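Long-range contacts in protein (hdlp (histone deacetylase-like protein)) (Aquifex aeolicus, PDB 1C3P), which binds zinc and probably works as a metal-dependent deacetylase of the histone deacetylase family: residues L255-L265 and Y297-W306; L6-R16 and V28-D36. All coordinates share one frame; numbering follows the deposited sequence.

Interaction 1: residues L255-L265 and Y297-W306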
loop_
_atom_site.group_PDB
_atom_site.type_symbol
_atom_site.label_atom_id
_atom_site.label_comp_id
_atom_site.label_asym_id
_atom_site.label_seq_id
_atom_site.Cartn_x
_atom_site.Cartn_y
_atom_site.Cartn_z
ATOM N N LEU A 255 -3.853 -0.464 -0.098
ATOM C CA LEU A 255 -4.344 -0.210 -1.436
ATOM C C LEU A 255 -3.383 0.416 -2.419
ATOM O O LEU A 255 -3.693 1.471 -2.985
ATOM C CB LEU A 255 -5.580 0.689 -1.285
ATOM C CG LEU A 255 -6.624 0.057 -0.365
ATOM C CD1 LEU A 255 -7.571 1.102 0.185
ATOM C CD2 LEU A 255 -7.360 -1.023 -1.145
ATOM N N GLY A 256 -2.230 -0.211 -2.642
ATOM C CA GLY A 256 -1.296 0.344 -3.611
ATOM C C GLY A 256 -1.952 0.373 -4.986
ATOM O O GLY A 256 -2.776 -0.490 -5.299
ATOM N N THR A 257 -1.588 1.355 -5.809
ATOM C CA THR A 257 -2.177 1.471 -7.140
ATOM C C THR A 257 -1.332 0.823 -8.225
ATOM O O THR A 257 -1.672 0.896 -9.403
ATOM C CB THR A 257 -2.433 2.957 -7.526
ATOM O OG1 THR A 257 -1.196 3.675 -7.554
ATOM C CG2 THR A 257 -3.369 3.611 -6.509
ATOM N N ASP A 258 -0.240 0.166 -7.843
ATOM C CA ASP A 258 0.572 -0.472 -8.861
ATOM C C ASP A 258 -0.092 -1.581 -9.679
ATOM O O ASP A 258 0.464 -2.003 -10.685
ATOM C CB ASP A 258 1.933 -0.931 -8.308
ATOM C CG ASP A 258 1.826 -1.746 -7.043
ATOM O OD1 ASP A 258 0.702 -2.120 -6.654
ATOM O OD2 ASP A 258 2.892 -2.016 -6.439
ATOM N N PRO A 259 -1.237 -2.132 -9.235
ATOM C CA PRO A 259 -1.850 -3.170 -10.072
ATOM C C PRO A 259 -2.460 -2.644 -11.392
ATOM O O PRO A 259 -2.794 -3.424 -12.280
ATOM C CB PRO A 259 -2.907 -3.781 -9.141
ATOM C CG PRO A 259 -3.277 -2.616 -8.259
ATOM C CD PRO A 259 -1.918 -2.073 -7.925
ATOM N N LEU A 260 -2.583 -1.326 -11.529
ATOM C CA LEU A 260 -3.166 -0.736 -12.733
ATOM C C LEU A 260 -2.334 -0.878 -14.003
ATOM O O LEU A 260 -1.095 -0.875 -13.986
ATOM C CB LEU A 260 -3.466 0.757 -12.502
ATOM C CG LEU A 260 -4.403 1.083 -11.335
ATOM C CD1 LEU A 260 -4.351 2.581 -11.022
ATOM C CD2 LEU A 260 -5.800 0.619 -11.651
ATOM N N LEU A 261 -3.041 -0.992 -15.120
ATOM C CA LEU A 261 -2.417 -1.120 -16.436
ATOM C C LEU A 261 -1.332 -0.071 -16.691
ATOM O O LEU A 261 -0.257 -0.391 -17.205
ATOM C CB LEU A 261 -3.500 -1.023 -17.517
ATOM C CG LEU A 261 -3.034 -0.916 -18.974
ATOM C CD1 LEU A 261 -2.140 -2.089 -19.313
ATOM C CD2 LEU A 261 -4.243 -0.878 -19.896
ATOM N N GLU A 262 -1.594 1.174 -16.306
ATOM C CA GLU A 262 -0.636 2.250 -16.536
ATOM C C GLU A 262 0.627 2.239 -15.685
ATOM O O GLU A 262 1.567 2.989 -15.963
ATOM C CB GLU A 262 -1.322 3.607 -16.391
ATOM C CG GLU A 262 -2.328 3.892 -17.477
ATOM C CD GLU A 262 -3.701 3.369 -17.154
ATOM O OE1 GLU A 262 -3.848 2.585 -16.187
ATOM O OE2 GLU A 262 -4.637 3.740 -17.885
ATOM N N ASP A 263 0.668 1.396 -14.657
ATOM C CA ASP A 263 1.848 1.338 -13.807
ATOM C C ASP A 263 2.728 0.211 -14.324
ATOM O O ASP A 263 2.350 -0.972 -14.322
ATOM C CB ASP A 263 1.431 1.143 -12.344
ATOM C CG ASP A 263 2.579 1.352 -11.376
ATOM O OD1 ASP A 263 2.304 1.800 -10.248
ATOM O OD2 ASP A 263 3.745 1.062 -11.728
ATOM N N TYR A 264 3.906 0.604 -14.785
ATOM C CA TYR A 264 4.846 -0.325 -15.378
ATOM C C TYR A 264 5.529 -1.214 -14.357
ATOM O O TYR A 264 6.135 -2.212 -14.725
ATOM C CB TYR A 264 5.882 0.445 -16.226
ATOM C CG TYR A 264 7.037 1.070 -15.472
ATOM C CD1 TYR A 264 8.056 0.272 -14.929
ATOM C CD2 TYR A 264 7.131 2.452 -15.314
ATOM C CE1 TYR A 264 9.136 0.834 -14.252
ATOM C CE2 TYR A 264 8.213 3.029 -14.634
ATOM C CZ TYR A 264 9.210 2.211 -14.106
ATOM O OH TYR A 264 10.277 2.765 -13.429
ATOM N N LEU A 265 5.437 -0.870 -13.079
ATOM C CA LEU A 265 6.063 -1.723 -12.089
ATOM C C LEU A 265 5.291 -3.010 -11.825
ATOM O O LEU A 265 5.688 -3.805 -10.980
ATOM C CB LEU A 265 6.342 -0.968 -10.789
ATOM C CG LEU A 265 7.576 -0.071 -10.937
ATOM C CD1 LEU A 265 7.976 0.502 -9.587
ATOM C CD2 LEU A 265 8.730 -0.896 -11.486
ATOM N N TYR A 297 3.367 3.929 -8.777
ATOM C CA TYR A 297 4.455 4.728 -9.303
ATOM C C TYR A 297 4.151 5.598 -10.520
ATOM O O TYR A 297 5.052 6.251 -11.041
ATOM C CB TYR A 297 5.637 3.790 -9.585
ATOM C CG TYR A 297 5.931 2.854 -8.412
ATOM C CD1 TYR A 297 5.188 1.677 -8.208
ATOM C CD2 TYR A 297 6.899 3.186 -7.472
ATOM C CE1 TYR A 297 5.413 0.862 -7.083
ATOM C CE2 TYR A 297 7.128 2.382 -6.353
ATOM C CZ TYR A 297 6.392 1.233 -6.160
ATOM O OH TYR A 297 6.654 0.475 -5.033
ATOM N N HIS A 298 2.892 5.604 -10.962
ATOM C CA HIS A 298 2.462 6.429 -12.091
ATOM C C HIS A 298 1.590 7.515 -11.470
ATOM O O HIS A 298 0.553 7.219 -10.876
ATOM C CB HIS A 298 1.616 5.641 -13.083
ATOM C CG HIS A 298 1.277 6.429 -14.311
ATOM N ND1 HIS A 298 2.063 6.428 -15.443
ATOM C CD2 HIS A 298 0.295 7.330 -14.535
ATOM C CE1 HIS A 298 1.579 7.294 -16.314
ATOM N NE2 HIS A 298 0.505 7.856 -15.788
ATOM N N PRO A 299 1.989 8.790 -11.612
ATOM C CA PRO A 299 1.237 9.910 -11.041
ATOM C C PRO A 299 -0.236 10.025 -11.420
ATOM O O PRO A 299 -1.083 10.301 -10.569
ATOM C CB PRO A 299 2.061 11.128 -11.477
ATOM C CG PRO A 299 2.667 10.658 -12.789
ATOM C CD PRO A 299 3.170 9.300 -12.332
ATOM N N TYR A 300 -0.541 9.836 -12.693
ATOM C CA TYR A 300 -1.919 9.929 -13.138
ATOM C C TYR A 300 -2.757 8.793 -12.576
ATOM O O TYR A 300 -3.882 8.997 -12.113
ATOM C CB TYR A 300 -1.992 9.858 -14.657
ATOM C CG TYR A 300 -1.365 11.004 -15.422
ATOM C CD1 TYR A 300 -0.514 11.924 -14.809
ATOM C CD2 TYR A 300 -1.582 11.128 -16.791
ATOM C CE1 TYR A 300 0.107 12.930 -15.549
ATOM C CE2 TYR A 300 -0.973 12.119 -17.536
ATOM C CZ TYR A 300 -0.127 13.013 -16.912
ATOM O OH TYR A 300 0.505 13.961 -17.672
ATOM N N ALA A 301 -2.199 7.590 -12.652
ATOM C CA ALA A 301 -2.879 6.383 -12.204
ATOM C C ALA A 301 -3.178 6.477 -10.725
ATOM O O ALA A 301 -4.292 6.212 -10.287
ATOM C CB ALA A 301 -2.015 5.158 -12.491
ATOM N N LEU A 302 -2.152 6.855 -9.971
ATOM C CA LEU A 302 -2.244 7.004 -8.535
ATOM C C LEU A 302 -3.308 8.019 -8.152
ATOM O O LEU A 302 -4.209 7.714 -7.383
ATOM C CB LEU A 302 -0.868 7.423 -7.995
ATOM C CG LEU A 302 -0.621 7.837 -6.542
ATOM C CD1 LEU A 302 0.880 7.911 -6.303
ATOM C CD2 LEU A 302 -1.253 9.180 -6.244
ATOM N N ALA A 303 -3.211 9.223 -8.709
ATOM C CA ALA A 303 -4.156 10.279 -8.375
ATOM C C ALA A 303 -5.607 9.948 -8.646
ATOM O O ALA A 303 -6.468 10.179 -7.795
ATOM C CB ALA A 303 -3.779 11.562 -9.093
ATOM N N ARG A 304 -5.905 9.414 -9.825
ATOM C CA ARG A 304 -7.289 9.117 -10.131
ATOM C C ARG A 304 -7.834 7.954 -9.316
ATOM O O ARG A 304 -8.972 7.999 -8.846
ATOM C CB ARG A 304 -7.468 8.814 -11.637
ATOM C CG ARG A 304 -7.122 9.958 -12.616
ATOM C CD ARG A 304 -7.564 9.573 -14.049
ATOM N NE ARG A 304 -7.118 8.226 -14.370
ATOM C CZ ARG A 304 -7.685 7.416 -15.258
ATOM N NH1 ARG A 304 -8.755 7.794 -15.959
ATOM N NH2 ARG A 304 -7.188 6.200 -15.424
ATOM N N ALA A 305 -7.023 6.915 -9.133
ATOM C CA ALA A 305 -7.479 5.741 -8.399
ATOM C C ALA A 305 -7.752 6.011 -6.933
ATOM O O ALA A 305 -8.787 5.601 -6.408
ATOM C CB ALA A 305 -6.460 4.576 -8.565
ATOM N N TRP A 306 -6.833 6.688 -6.251
ATOM C CA TRP A 306 -7.090 6.983 -4.855
ATOM C C TRP A 306 -8.229 7.973 -4.741
ATOM O O TRP A 306 -8.921 8.012 -3.726
ATOM C CB TRP A 306 -5.846 7.515 -4.146
ATOM C CG TRP A 306 -4.906 6.407 -3.728
ATOM C CD1 TRP A 306 -5.212 5.087 -3.585
ATOM C CD2 TRP A 306 -3.538 6.546 -3.336
ATOM N NE1 TRP A 306 -4.118 4.390 -3.125
ATOM C CE2 TRP A 306 -3.078 5.263 -2.964
ATOM C CE3 TRP A 306 -2.654 7.632 -3.261
ATOM C CZ2 TRP A 306 -1.767 5.038 -2.523
ATOM C CZ3 TRP A 306 -1.353 7.410 -2.825
ATOM C CH2 TRP A 306 -0.924 6.118 -2.459
HETATM O O HOH W 1 0.144 3.719 -10.115
HETATM O O HOH W 2 -5.640 3.841 -14.196
#
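At the zinc site of this arginase-like alpha/beta fold, Asp258, in the loop following strand 250-254, lies side by side with Tyr297, just before helix 299-314; no metal is bound to this chain in the model. Asp258 OD2 sits in the plane of the Tyr297 ring, at its edge, 3.9 Å from CE1, and is hydrogen-bonded to ND1 of His170, another zinc ligand. Leu265 drops CD1 over the centre of one face of the same ring, a close CH-pi contact 3.3 Å from the centroid. Asp263, its CG anti to the backbone N (chi1 -168°), divides its carboxylate: OD1 takes the Tyr297 N-H from above the carboxylate plane at 2.8 Å, while OD2 accepts from Leu265 N and closes an Asx turn. A water donates to Asp263 OD1 and is hydrogen-bonded to Thr257 OG1. Farther along helix 299-314, Leu260 CD1 packs on the methyls of Ala301 and Ala305. Glu262 lays CB over one face of the His298 ring, and its OE2 is held by Tyr346 and Arg356. At Trp306, Thr257 CG2 lies above the indole while NE1 gives Leu255 O a nearly straight hydrogen bond of 3.0 Å, in the ring plane.

Interaction 2: residues L6-R16 and V28-D36; sequences LIGTLDYGKYR and VSLLLRFKD. Unlike the reference sequence in segment 28-36: Lys35 (reference Leu).
Strand 6-8 and helix 28-36 run obliquely antiparallel, their axes 127° apart and 9.7 Å from each other at closest approach; the backbones come nearest at Leu10 and Ser29, with CA atoms 4.6 Å apart. Leu32 sits at the middle of the contact: its CD1 presses against the backbone of Gly8 and Thr9, reaching 3.4 Å from Thr9 N, a buried amide with no polar partner in the model. Its other methyl, CD2, meets Leu6 CD1. Leu10 spreads its two methyls over neighbouring residues of the helix, CD2 against Leu32 CD1 at 3.8 Å and CD1 against Arg33 CG at 3.7 Å. At the helix start, Val28 CG1, anti to the backbone N (chi1 175°), approaches Tyr12 CD1 obliquely. Thr9 OG1 accepts from Asp11 N in an ST turn and gives its own proton to Asp11 OD2. Leu6 CD1 and Lys35 CE meet tip to tip at a tight 3.2 Å. Lys35, a leucine in the reference sequence, bends at chi3 and chi4; its NZ is buried here without a polar partner, though Trp310 offers a cation-pi contact. Strand 46-48 completes the beta-alpha-beta unit, with helix 299-314 packed against helix 28-36 and helix 98-118 touching Ile7 and Thr9.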
loop_
_atom_site.group_PDB
_atom_site.type_symbol
_atom_site.label_atom_id
_atom_site.label_comp_id
_atom_site.label_asym_id
_atom_site.label_seq_id
_atom_site.Cartn_x
_atom_site.Cartn_y
_atom_site.Cartn_z
ATOM N N LEU A 6 -9.014 11.930 6.071
ATOM C CA LEU A 6 -7.871 11.622 5.224
ATOM C C LEU A 6 -6.652 12.133 5.999
ATOM O O LEU A 6 -6.612 13.288 6.400
ATOM C CB LEU A 6 -7.984 12.340 3.884
ATOM C CG LEU A 6 -6.965 11.916 2.818
ATOM C CD1 LEU A 6 -7.125 12.828 1.612
ATOM C CD2 LEU A 6 -5.547 12.019 3.335
ATOM N N ILE A 7 -5.663 11.274 6.228
ATOM C CA ILE A 7 -4.469 11.696 6.968
ATOM C C ILE A 7 -3.393 12.065 5.957
ATOM O O ILE A 7 -3.028 11.247 5.114
ATOM C CB ILE A 7 -3.925 10.572 7.864
ATOM C CG1 ILE A 7 -5.072 9.953 8.656
ATOM C CG2 ILE A 7 -2.912 11.145 8.873
ATOM C CD1 ILE A 7 -4.635 8.953 9.635
ATOM N N GLY A 8 -2.906 13.297 6.018
ATOM C CA GLY A 8 -1.865 13.701 5.090
ATOM C C GLY A 8 -1.288 15.078 5.346
ATOM O O GLY A 8 -1.680 15.780 6.285
ATOM N N THR A 9 -0.329 15.449 4.505
ATOM C CA THR A 9 0.324 16.748 4.572
ATOM C C THR A 9 1.081 16.967 3.272
ATOM O O THR A 9 1.519 16.009 2.635
ATOM C CB THR A 9 1.353 16.836 5.712
ATOM O OG1 THR A 9 2.108 18.047 5.561
ATOM C CG2 THR A 9 2.312 15.658 5.665
ATOM N N LEU A 10 1.228 18.223 2.865
ATOM C CA LEU A 10 1.970 18.506 1.638
ATOM C C LEU A 10 3.474 18.347 1.851
ATOM O O LEU A 10 4.243 18.328 0.886
ATOM C CB LEU A 10 1.668 19.921 1.119
ATOM C CG LEU A 10 0.292 20.197 0.508
ATOM C CD1 LEU A 10 0.060 19.240 -0.649
ATOM C CD2 LEU A 10 -0.791 20.027 1.541
ATOM N N ASP A 11 3.883 18.213 3.113
ATOM C CA ASP A 11 5.295 18.062 3.457
ATOM C C ASP A 11 5.967 16.837 2.849
ATOM O O ASP A 11 7.192 16.828 2.672
ATOM C CB ASP A 11 5.476 18.045 4.979
ATOM C CG ASP A 11 5.004 19.331 5.630
ATOM O OD1 ASP A 11 5.318 20.408 5.084
ATOM O OD2 ASP A 11 4.336 19.270 6.684
ATOM N N TYR A 12 5.190 15.796 2.541
ATOM C CA TYR A 12 5.781 14.610 1.933
ATOM C C TYR A 12 6.521 15.025 0.656
ATOM O O TYR A 12 7.499 14.383 0.253
ATOM C CB TYR A 12 4.705 13.568 1.592
ATOM C CG TYR A 12 4.094 12.877 2.796
ATOM C CD1 TYR A 12 2.738 13.026 3.101
ATOM C CD2 TYR A 12 4.866 12.049 3.610
ATOM C CE1 TYR A 12 2.163 12.363 4.188
ATOM C CE2 TYR A 12 4.307 11.378 4.698
ATOM C CZ TYR A 12 2.958 11.536 4.980
ATOM O OH TYR A 12 2.396 10.842 6.036
ATOM N N GLY A 13 6.058 16.110 0.038
ATOM C CA GLY A 13 6.668 16.605 -1.190
ATOM C C GLY A 13 8.138 16.965 -1.074
ATOM O O GLY A 13 8.836 17.007 -2.083
ATOM N N LYS A 14 8.607 17.220 0.148
ATOM C CA LYS A 14 10.006 17.570 0.388
ATOM C C LYS A 14 10.895 16.389 0.771
ATOM O O LYS A 14 12.091 16.568 1.016
ATOM C CB LYS A 14 10.114 18.645 1.479
ATOM C CG LYS A 14 9.803 20.069 1.012
ATOM C CD LYS A 14 10.831 20.614 -0.007
ATOM C CE LYS A 14 12.228 20.846 0.584
ATOM N NZ LYS A 14 12.919 19.604 1.042
ATOM N N TYR A 15 10.317 15.191 0.832
ATOM C CA TYR A 15 11.066 13.977 1.191
ATOM C C TYR A 15 10.887 12.955 0.075
ATOM O O TYR A 15 10.436 11.835 0.313
ATOM C CB TYR A 15 10.535 13.397 2.511
ATOM C CG TYR A 15 10.429 14.438 3.591
ATOM C CD1 TYR A 15 9.288 14.526 4.388
ATOM C CD2 TYR A 15 11.431 15.393 3.767
ATOM C CE1 TYR A 15 9.142 15.549 5.329
ATOM C CE2 TYR A 15 11.296 16.414 4.701
ATOM C CZ TYR A 15 10.148 16.488 5.474
ATOM O OH TYR A 15 9.990 17.520 6.380
ATOM N N ARG A 16 11.232 13.357 -1.145
ATOM C CA ARG A 16 11.112 12.495 -2.317
ATOM C C ARG A 16 12.360 11.625 -2.431
ATOM O O ARG A 16 13.425 11.973 -1.916
ATOM C CB ARG A 16 11.023 13.341 -3.590
ATOM C CG ARG A 16 9.993 14.454 -3.586
ATOM C CD ARG A 16 8.562 13.964 -3.725
ATOM N NE ARG A 16 7.653 15.098 -3.881
ATOM C CZ ARG A 16 7.740 15.999 -4.860
ATOM N NH1 ARG A 16 8.695 15.905 -5.777
ATOM N NH2 ARG A 16 6.877 17.006 -4.916
ATOM N N VAL A 28 1.515 11.376 -2.093
ATOM C CA VAL A 28 0.434 11.800 -1.206
ATOM C C VAL A 28 0.223 13.310 -1.357
ATOM O O VAL A 28 -0.919 13.804 -1.312
ATOM C CB VAL A 28 0.744 11.454 0.257
ATOM C CG1 VAL A 28 -0.343 12.018 1.174
ATOM C CG2 VAL A 28 0.821 9.936 0.404
ATOM N N SER A 29 1.311 14.056 -1.558
ATOM C CA SER A 29 1.166 15.507 -1.718
ATOM C C SER A 29 0.422 15.739 -3.025
ATOM O O SER A 29 -0.384 16.661 -3.146
ATOM C CB SER A 29 2.533 16.220 -1.754
ATOM O OG SER A 29 3.276 15.893 -2.924
ATOM N N LEU A 30 0.668 14.883 -4.007
ATOM C CA LEU A 30 -0.011 15.057 -5.275
ATOM C C LEU A 30 -1.489 14.735 -5.093
ATOM O O LEU A 30 -2.327 15.405 -5.674
ATOM C CB LEU A 30 0.602 14.160 -6.355
ATOM C CG LEU A 30 0.029 14.248 -7.784
ATOM C CD1 LEU A 30 -1.377 13.714 -7.814
ATOM C CD2 LEU A 30 0.059 15.696 -8.275
ATOM N N LEU A 31 -1.801 13.711 -4.292
ATOM C CA LEU A 31 -3.197 13.331 -4.062
ATOM C C LEU A 31 -3.926 14.509 -3.417
ATOM O O LEU A 31 -5.025 14.869 -3.824
ATOM C CB LEU A 31 -3.304 12.126 -3.116
ATOM C CG LEU A 31 -4.446 11.092 -3.237
ATOM C CD1 LEU A 31 -4.786 10.523 -1.835
ATOM C CD2 LEU A 31 -5.679 11.700 -3.831
ATOM N N LEU A 32 -3.311 15.094 -2.400
ATOM C CA LEU A 32 -3.921 16.218 -1.711
ATOM C C LEU A 32 -4.183 17.371 -2.662
ATOM O O LEU A 32 -5.275 17.923 -2.659
ATOM C CB LEU A 32 -3.042 16.698 -0.548
ATOM C CG LEU A 32 -2.961 15.827 0.712
ATOM C CD1 LEU A 32 -2.107 16.523 1.773
ATOM C CD2 LEU A 32 -4.356 15.602 1.264
ATOM N N ARG A 33 -3.186 17.731 -3.469
ATOM C CA ARG A 33 -3.362 18.833 -4.406
ATOM C C ARG A 33 -4.408 18.488 -5.452
ATOM O O ARG A 33 -5.157 19.352 -5.897
ATOM C CB ARG A 33 -2.030 19.192 -5.079
ATOM C CG ARG A 33 -1.004 19.787 -4.102
ATOM C CD ARG A 33 0.164 20.464 -4.812
ATOM N NE ARG A 33 0.929 19.534 -5.635
ATOM C CZ ARG A 33 2.005 19.871 -6.340
ATOM N NH1 ARG A 33 2.450 21.118 -6.322
ATOM N NH2 ARG A 33 2.646 18.954 -7.056
ATOM N N PHE A 34 -4.470 17.216 -5.829
ATOM C CA PHE A 34 -5.426 16.763 -6.820
ATOM C C PHE A 34 -6.856 16.801 -6.269
ATOM O O PHE A 34 -7.772 17.315 -6.916
ATOM C CB PHE A 34 -5.081 15.338 -7.265
ATOM C CG PHE A 34 -5.900 14.857 -8.417
ATOM C CD1 PHE A 34 -5.662 15.338 -9.695
ATOM C CD2 PHE A 34 -6.937 13.941 -8.221
ATOM C CE1 PHE A 34 -6.450 14.909 -10.783
ATOM C CE2 PHE A 34 -7.728 13.504 -9.289
ATOM C CZ PHE A 34 -7.481 13.993 -10.578
ATOM N N LYS A 35 -7.079 16.278 -5.069
ATOM C CA LYS A 35 -8.444 16.335 -4.586
ATOM C C LYS A 35 -8.891 17.765 -4.343
ATOM O O LYS A 35 -10.073 18.064 -4.451
ATOM C CB LYS A 35 -8.623 15.497 -3.338
ATOM C CG LYS A 35 -8.699 14.013 -3.657
ATOM C CD LYS A 35 -8.861 13.204 -2.404
ATOM C CE LYS A 35 -7.664 13.374 -1.506
ATOM N NZ LYS A 35 -7.443 14.775 -1.065
ATOM N N ASP A 36 -7.951 18.643 -4.024
ATOM C CA ASP A 36 -8.296 20.040 -3.797
ATOM C C ASP A 36 -8.661 20.663 -5.138
ATOM O O ASP A 36 -9.686 21.341 -5.254
ATOM C CB ASP A 36 -7.124 20.794 -3.161
ATOM C CG ASP A 36 -7.460 22.256 -2.865
ATOM O OD1 ASP A 36 -8.516 22.521 -2.251
ATOM O OD2 ASP A 36 -6.660 23.133 -3.233
HETATM O O HOH W 3 3.653 17.974 -4.353
#

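In the fold
Interactions 1 and 2 sit on the same parallel sheet, in which strands 122-125 and 290-292 separate strand 4-8 from strand 250-254, and have centres about 16 Å apart. Helix 299-314 connects them: Ala303 CB touches Leu30 CD1 at 3.5 Å, and Trp306 CE3 lies 3.9 Å from Leu31 CD1, so 28-36 packs on the helix that also backs the loop 255-265. Trp306 also meets Phe124 of strand 122-125 edge-to-face. Their roles differ. Interaction 1 carries Asp258, whose side chain comes within about 3 Å of those of Asp168 and His170, the other zinc ligands, at the nearest atoms, whereas interaction 2 lies away from the metal site.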